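Local coordinates for protein nicotinate-nucleotide diphosphorylase (Carboxylating) (Streptococcus pyogenes GA06023, PDB 5HUO) that catalyses the formation of nicotinate ribonucleotide, carbon dioxide and diphosphate from quinolinate and 5-phosphoribosyl 1-diphosphate, a step of NAD(+) biosynthesis, at residues H51-Y55 against S56-I60; T83-Q86 against R87-L91; C128-V131 against A132-L136. All coordinates share one frame; numbering follows the deposited sequence.

Contact 1 of 3, residues H51-Y55 against S56-I60; sequences HSEDY and STNAI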
# COMPACT_ATOMS: atom_id res chain seq x y z
N HIS A 51 9.25 6.12 14.32
CA HIS A 51 9.93 5.75 13.06
C HIS A 51 10.96 4.68 13.28
O HIS A 51 11.18 3.86 12.44
CB HIS A 51 10.49 6.91 12.19
CG HIS A 51 11.58 7.73 12.82
ND1 HIS A 51 11.45 9.07 13.08
CD2 HIS A 51 12.83 7.41 13.22
CE1 HIS A 51 12.55 9.54 13.64
NE2 HIS A 51 13.40 8.55 13.73
N SER A 52 11.56 4.68 14.45
CA SER A 52 12.44 3.59 14.88
C SER A 52 11.94 2.99 16.18
O SER A 52 11.29 1.98 16.17
CB SER A 52 13.86 4.11 15.03
OG SER A 52 13.98 5.13 16.01
N GLU A 53 12.19 3.67 17.29
CA GLU A 53 11.60 3.33 18.57
C GLU A 53 11.30 4.52 19.47
O GLU A 53 11.66 5.65 19.16
CB GLU A 53 12.52 2.39 19.31
CG GLU A 53 13.72 3.04 19.95
CD GLU A 53 14.72 2.03 20.51
OE1 GLU A 53 15.54 1.46 19.77
OE2 GLU A 53 14.75 1.87 21.74
N ASP A 54 10.60 4.24 20.56
CA ASP A 54 10.30 5.28 21.58
C ASP A 54 11.41 5.26 22.59
O ASP A 54 11.31 4.61 23.61
CB ASP A 54 8.91 5.06 22.23
CG ASP A 54 8.56 6.08 23.29
OD1 ASP A 54 9.26 7.11 23.45
OD2 ASP A 54 7.56 5.78 23.98
N TYR A 55 12.50 5.96 22.28
CA TYR A 55 13.72 5.93 23.08
C TYR A 55 13.48 6.33 24.53
O TYR A 55 13.95 5.71 25.45
CB TYR A 55 14.80 6.83 22.49
CG TYR A 55 15.31 6.36 21.15
CD1 TYR A 55 16.21 5.32 21.04
CD2 TYR A 55 14.88 6.94 19.99
CE1 TYR A 55 16.65 4.86 19.81
CE2 TYR A 55 15.32 6.48 18.77
CZ TYR A 55 16.21 5.43 18.70
OH TYR A 55 16.67 5.04 17.48
N SER A 56 12.68 7.35 24.73
CA SER A 56 12.44 7.91 26.08
C SER A 56 11.77 6.88 26.96
O SER A 56 12.14 6.69 28.12
CB SER A 56 11.69 9.28 26.03
OG SER A 56 11.33 9.65 24.68
N THR A 57 10.83 6.15 26.40
CA THR A 57 10.16 5.10 27.17
C THR A 57 11.04 3.88 27.33
O THR A 57 11.09 3.32 28.37
CB THR A 57 8.83 4.69 26.53
OG1 THR A 57 7.94 5.79 26.65
CG2 THR A 57 8.19 3.52 27.20
N ASN A 58 11.68 3.46 26.27
CA ASN A 58 12.59 2.32 26.36
C ASN A 58 13.84 2.46 27.22
O ASN A 58 14.27 1.53 27.83
CB ASN A 58 13.00 1.89 24.98
CG ASN A 58 11.80 1.47 24.17
OD1 ASN A 58 10.69 1.46 24.70
ND2 ASN A 58 12.00 1.19 22.90
N ALA A 59 14.38 3.64 27.28
CA ALA A 59 15.53 3.85 28.16
C ALA A 59 15.20 3.67 29.64
O ALA A 59 16.00 3.12 30.35
CB ALA A 59 16.11 5.24 27.96
N ILE A 60 14.08 4.22 30.10
CA ILE A 60 13.70 4.13 31.52
C ILE A 60 13.02 2.82 31.91
O ILE A 60 13.26 2.30 32.99
CB ILE A 60 12.83 5.30 31.98
CG1 ILE A 60 13.52 6.63 31.65
CG2 ILE A 60 12.55 5.22 33.47
CD1 ILE A 60 14.99 6.74 32.03
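D54 and Y55 carry the chain from an irregular loop into helix 55-60, and their carbonyls accept the first amides of its turn. N58 N meets D54 O at 2.9 Å with an angle of 174° at the hydrogen, and A59 N meets Y55 O at 2.8 Å; both are i to i+4 bonds. D54 occupies the N-cap. With chi1 at 179° its CG points away from its own N, alongside the carbonyl carbon, and the carboxylate reaches T57. There the work is divided: OD1 takes a weak capping bond from T57 N at 3.5 Å, while OD2 takes the T57 hydroxyl, OG1, at 2.7 Å, from 45° above the carboxylate plane. D54 OD2 also accepts from T127 OG1 of helix 122-153, whose side chains cover T57. On another side of the turn, N58 ND2 donates to E53 OE2 at 3.1 Å, with the oxygen near the amide plane of N58 but the donor well above the carboxylate plane. E53 OE2 is shared between this amide and the hydroxyl of Y217 of the second subunit. The E53 CG methylene rests over the centre of the Y55 ring, 3.4 Å above its plane. The cap thus belongs to D54 alone, and its carboxylate would probably be favoured by the positive end of the helix dipole.

Contact 2 of 3, residues T83-Q86 against R87-L91; sequences TVFQ and RVFTL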
# COMPACT_ATOMS: atom_id res chain seq x y z
N THR A 83 -13.74 3.92 21.45
CA THR A 83 -13.28 2.66 20.94
C THR A 83 -12.13 2.90 19.97
O THR A 83 -11.30 1.99 19.76
CB THR A 83 -14.36 1.78 20.28
OG1 THR A 83 -14.73 2.35 19.07
CG2 THR A 83 -15.56 1.67 21.09
N VAL A 84 -12.09 4.09 19.38
CA VAL A 84 -10.93 4.44 18.55
C VAL A 84 -9.67 4.55 19.39
O VAL A 84 -8.63 4.00 19.12
CB VAL A 84 -11.11 5.78 17.86
CG1 VAL A 84 -9.89 6.12 17.07
CG2 VAL A 84 -12.27 5.74 16.92
N PHE A 85 -9.82 5.28 20.48
CA PHE A 85 -8.79 5.40 21.55
C PHE A 85 -8.25 4.03 21.97
O PHE A 85 -7.05 3.79 21.96
CB PHE A 85 -9.37 6.12 22.78
CG PHE A 85 -8.48 6.10 23.97
CD1 PHE A 85 -7.55 7.10 24.15
CD2 PHE A 85 -8.58 5.11 24.91
CE1 PHE A 85 -6.72 7.07 25.26
CE2 PHE A 85 -7.80 5.11 26.04
CZ PHE A 85 -6.85 6.07 26.22
N GLN A 86 -9.18 3.15 22.26
CA GLN A 86 -8.82 1.80 22.69
C GLN A 86 -8.02 1.03 21.63
O GLN A 86 -7.09 0.28 21.93
CB GLN A 86 -10.07 0.99 23.08
CG GLN A 86 -10.73 1.53 24.32
CD GLN A 86 -11.92 0.73 24.78
OE1 GLN A 86 -13.04 1.22 24.76
NE2 GLN A 86 -11.69 -0.50 25.18
N ARG A 87 -8.46 1.19 20.39
CA ARG A 87 -7.93 0.38 19.27
C ARG A 87 -6.47 0.70 18.99
O ARG A 87 -5.71 -0.14 18.61
CB ARG A 87 -8.80 0.58 18.02
CG ARG A 87 -8.40 -0.31 16.87
CD ARG A 87 -8.52 -1.78 17.20
NE ARG A 87 -8.22 -2.60 16.05
CZ ARG A 87 -7.77 -3.85 16.10
NH1 ARG A 87 -7.47 -4.50 15.00
NH2 ARG A 87 -7.59 -4.48 17.22
N VAL A 88 -6.09 1.92 19.25
CA VAL A 88 -4.68 2.31 19.09
C VAL A 88 -3.79 1.40 19.93
O VAL A 88 -2.74 0.93 19.45
CB VAL A 88 -4.43 3.76 19.49
CG1 VAL A 88 -2.95 4.08 19.44
CG2 VAL A 88 -5.17 4.71 18.58
N PHE A 89 -4.19 1.15 21.16
CA PHE A 89 -3.40 0.25 22.09
C PHE A 89 -3.40 -1.19 21.62
O PHE A 89 -2.41 -1.84 21.56
CB PHE A 89 -3.93 0.30 23.51
CG PHE A 89 -3.82 1.63 24.16
CD1 PHE A 89 -2.67 2.01 24.80
CD2 PHE A 89 -4.86 2.55 24.07
CE1 PHE A 89 -2.55 3.27 25.35
CE2 PHE A 89 -4.76 3.82 24.62
CZ PHE A 89 -3.60 4.16 25.28
N THR A 90 -4.56 -1.63 21.23
CA THR A 90 -4.81 -3.01 20.84
C THR A 90 -4.12 -3.47 19.54
O THR A 90 -3.75 -4.62 19.41
CB THR A 90 -6.31 -3.20 20.74
OG1 THR A 90 -6.81 -3.19 22.07
CG2 THR A 90 -6.66 -4.47 20.19
N LEU A 91 -3.98 -2.58 18.58
CA LEU A 91 -3.16 -2.85 17.39
C LEU A 91 -1.66 -2.97 17.70
O LEU A 91 -0.94 -3.72 17.03
CB LEU A 91 -3.28 -1.71 16.43
CG LEU A 91 -4.59 -1.59 15.68
CD1 LEU A 91 -4.58 -0.25 14.96
CD2 LEU A 91 -4.74 -2.72 14.69
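F85 and F89, one turn apart on helix 82-92, form a T-shaped (edge-to-face) aromatic pair between the antiparallel sheet of the N-terminal domain and helix 122-153. The evidence is direct: the ring centroids lie 5.1 Å apart, the planes meet at 61°, and CE2 of F89 stands over one face of F85, displaced toward its rim. CE2 of F89 comes closest to CZ of F85, at 3.5 Å. The two rings reach each other through different first torsions: F85 turns its CG away from the backbone N (chi1 171°), F89 keeps it beside that N (chi1 -63°). Strand 114-119 touches F85 and strand 95-98 touches F89, while A132 of helix 122-153 touches both rings and C128 touches F89. Behind the rings the turn is irregular. The i to i+4 bonds hold from R87 N to T83 O (3.0 Å), V88 N to V84 O (3.3 Å) and T90 N to Q86 O (3.2 Å), but R87 N and V88 N also bond weakly to V84 O and F85 O, and F89 N has only a weak bond to Q86 O. Elsewhere L91 CD2 lies against one face of the R87 guanidinium. Chemically, a partly positive C-H edge set against a pi face would favour the tilted ring pair, while the salt bridge of R87 with D39 of helix 35-49 adds to the apolar packing of R87, V88 and L91 on L42.

Contact 3 of 3, residues C128-V131 against A132-L136; sequences CERV and ALNFL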
# COMPACT_ATOMS: atom_id res chain seq x y z
N CYS A 128 1.90 4.36 23.15
CA CYS A 128 0.61 4.55 22.44
C CYS A 128 -0.21 5.79 22.86
O CYS A 128 -1.16 6.14 22.19
CB CYS A 128 -0.28 3.32 22.58
SG CYS A 128 0.30 1.94 21.64
N GLU A 129 0.16 6.38 23.98
CA GLU A 129 -0.65 7.39 24.63
C GLU A 129 -1.06 8.59 23.75
O GLU A 129 -2.23 8.89 23.60
CB GLU A 129 0.11 7.87 25.85
CG GLU A 129 -0.37 9.18 26.47
CD GLU A 129 0.50 9.57 27.69
OE1 GLU A 129 0.36 10.74 28.14
OE2 GLU A 129 1.32 8.72 28.17
N ARG A 130 -0.10 9.23 23.14
CA ARG A 130 -0.30 10.53 22.44
C ARG A 130 -1.18 10.33 21.22
O ARG A 130 -2.08 11.11 20.97
CB ARG A 130 1.05 11.13 22.10
CG ARG A 130 1.13 12.40 21.30
CD ARG A 130 0.08 13.43 21.60
NE ARG A 130 -0.07 13.68 23.01
CZ ARG A 130 -1.20 14.08 23.61
NH1 ARG A 130 -2.34 14.30 22.94
NH2 ARG A 130 -1.19 14.22 24.93
N VAL A 131 -0.93 9.26 20.48
CA VAL A 131 -1.74 8.99 19.28
C VAL A 131 -3.18 8.70 19.66
O VAL A 131 -4.11 9.21 19.07
CB VAL A 131 -1.17 7.81 18.45
CG1 VAL A 131 -2.17 7.35 17.41
CG2 VAL A 131 0.11 8.25 17.77
N ALA A 132 -3.32 7.88 20.67
CA ALA A 132 -4.64 7.53 21.18
C ALA A 132 -5.38 8.79 21.60
O ALA A 132 -6.51 9.03 21.16
CB ALA A 132 -4.57 6.56 22.30
N LEU A 133 -4.73 9.63 22.40
CA LEU A 133 -5.35 10.89 22.86
C LEU A 133 -5.67 11.85 21.74
O LEU A 133 -6.69 12.49 21.72
CB LEU A 133 -4.45 11.59 23.88
CG LEU A 133 -4.39 10.97 25.29
CD1 LEU A 133 -3.31 11.64 26.08
CD2 LEU A 133 -5.72 11.08 26.03
N ASN A 134 -4.76 11.96 20.80
CA ASN A 134 -4.98 12.81 19.64
C ASN A 134 -6.27 12.45 18.93
O ASN A 134 -7.05 13.34 18.58
CB ASN A 134 -3.80 12.73 18.67
CG ASN A 134 -2.58 13.52 19.15
OD1 ASN A 134 -2.64 14.22 20.14
ND2 ASN A 134 -1.48 13.41 18.44
N PHE A 135 -6.56 11.16 18.77
CA PHE A 135 -7.85 10.77 18.18
C PHE A 135 -8.97 11.20 19.10
O PHE A 135 -9.85 11.91 18.71
CB PHE A 135 -7.93 9.29 17.88
CG PHE A 135 -7.31 8.90 16.56
CD1 PHE A 135 -7.97 9.08 15.40
CD2 PHE A 135 -5.99 8.37 16.51
CE1 PHE A 135 -7.38 8.78 14.20
CE2 PHE A 135 -5.41 8.05 15.30
CZ PHE A 135 -6.11 8.25 14.14
N LEU A 136 -8.90 10.77 20.34
CA LEU A 136 -9.97 11.01 21.33
C LEU A 136 -10.27 12.48 21.54
O LEU A 136 -11.42 12.90 21.57
CB LEU A 136 -9.62 10.39 22.64
CG LEU A 136 -10.77 10.39 23.66
CD1 LEU A 136 -11.81 9.37 23.30
CD2 LEU A 136 -10.23 10.13 25.06
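R130 and N134 bridge one turn of the long helix 122-153, within the part that packs in the N-terminal domain. R130 NH1 donates to N134 OD1 at 2.8 Å with an angle of 169° at the hydrogen. The oxygen lies practically in the guanidinium plane, whereas the donor is tilted 35° from the plane of the amide carbonyl, and the two flat groups are turned 43° against each other. Rotations at chi2 and chi3 bend the R130 chain toward N134, which brings CD as well as NH1 beside the amide. At the other end of that amide, N134 ND2 donates to R164 O of the second subunit, which R130 and F135 also meet. L133 crosses R130 at about a right angle, its CD1 lying 3.5 Å from NH2. The L133 and E129 side chains lie side by side, with CD1 of L133 3.9 Å from CG of E129. On another side V131 and F135 point the same way; CG1 of V131 meets the ring edge in its plane, 3.9 Å from CE2. Backbone bonds join the turns: L133 N reaches E129 O at 2.9 Å and N134 N reaches R130 O at 2.8 Å. The helix is packed between helix 35-49 (at V131 and F135), helix 82-92 (at C128 and A132) and strands 66-73 and 304-311 (at L133), consistent with the alpha/beta sandwich of the N-terminal domain of this family.

In the fold
From the N terminus, the chain leaves helix 35-49 and enters contact 1 at the start of helix 55-60. It then forms strand 66-73 before contact 2 on helix 82-92, and strands 95-98 and 114-119 before contact 3 on helix 122-153. All three are local, a helix start in contact 1 and helical turns in contacts 2 and 3, and lie in series; none nests in or crosses another. Contacts 2 and 3 have centres about 9 Å apart and touch: F89 CD1 packs on C128 CB at 3.5 Å, and V84 CG1 on F135 CB at 3.8 Å, joining their two helices. Contact 1 stands apart, its centre about 17 Å from that of contact 3, yet both contacts meet the second subunit.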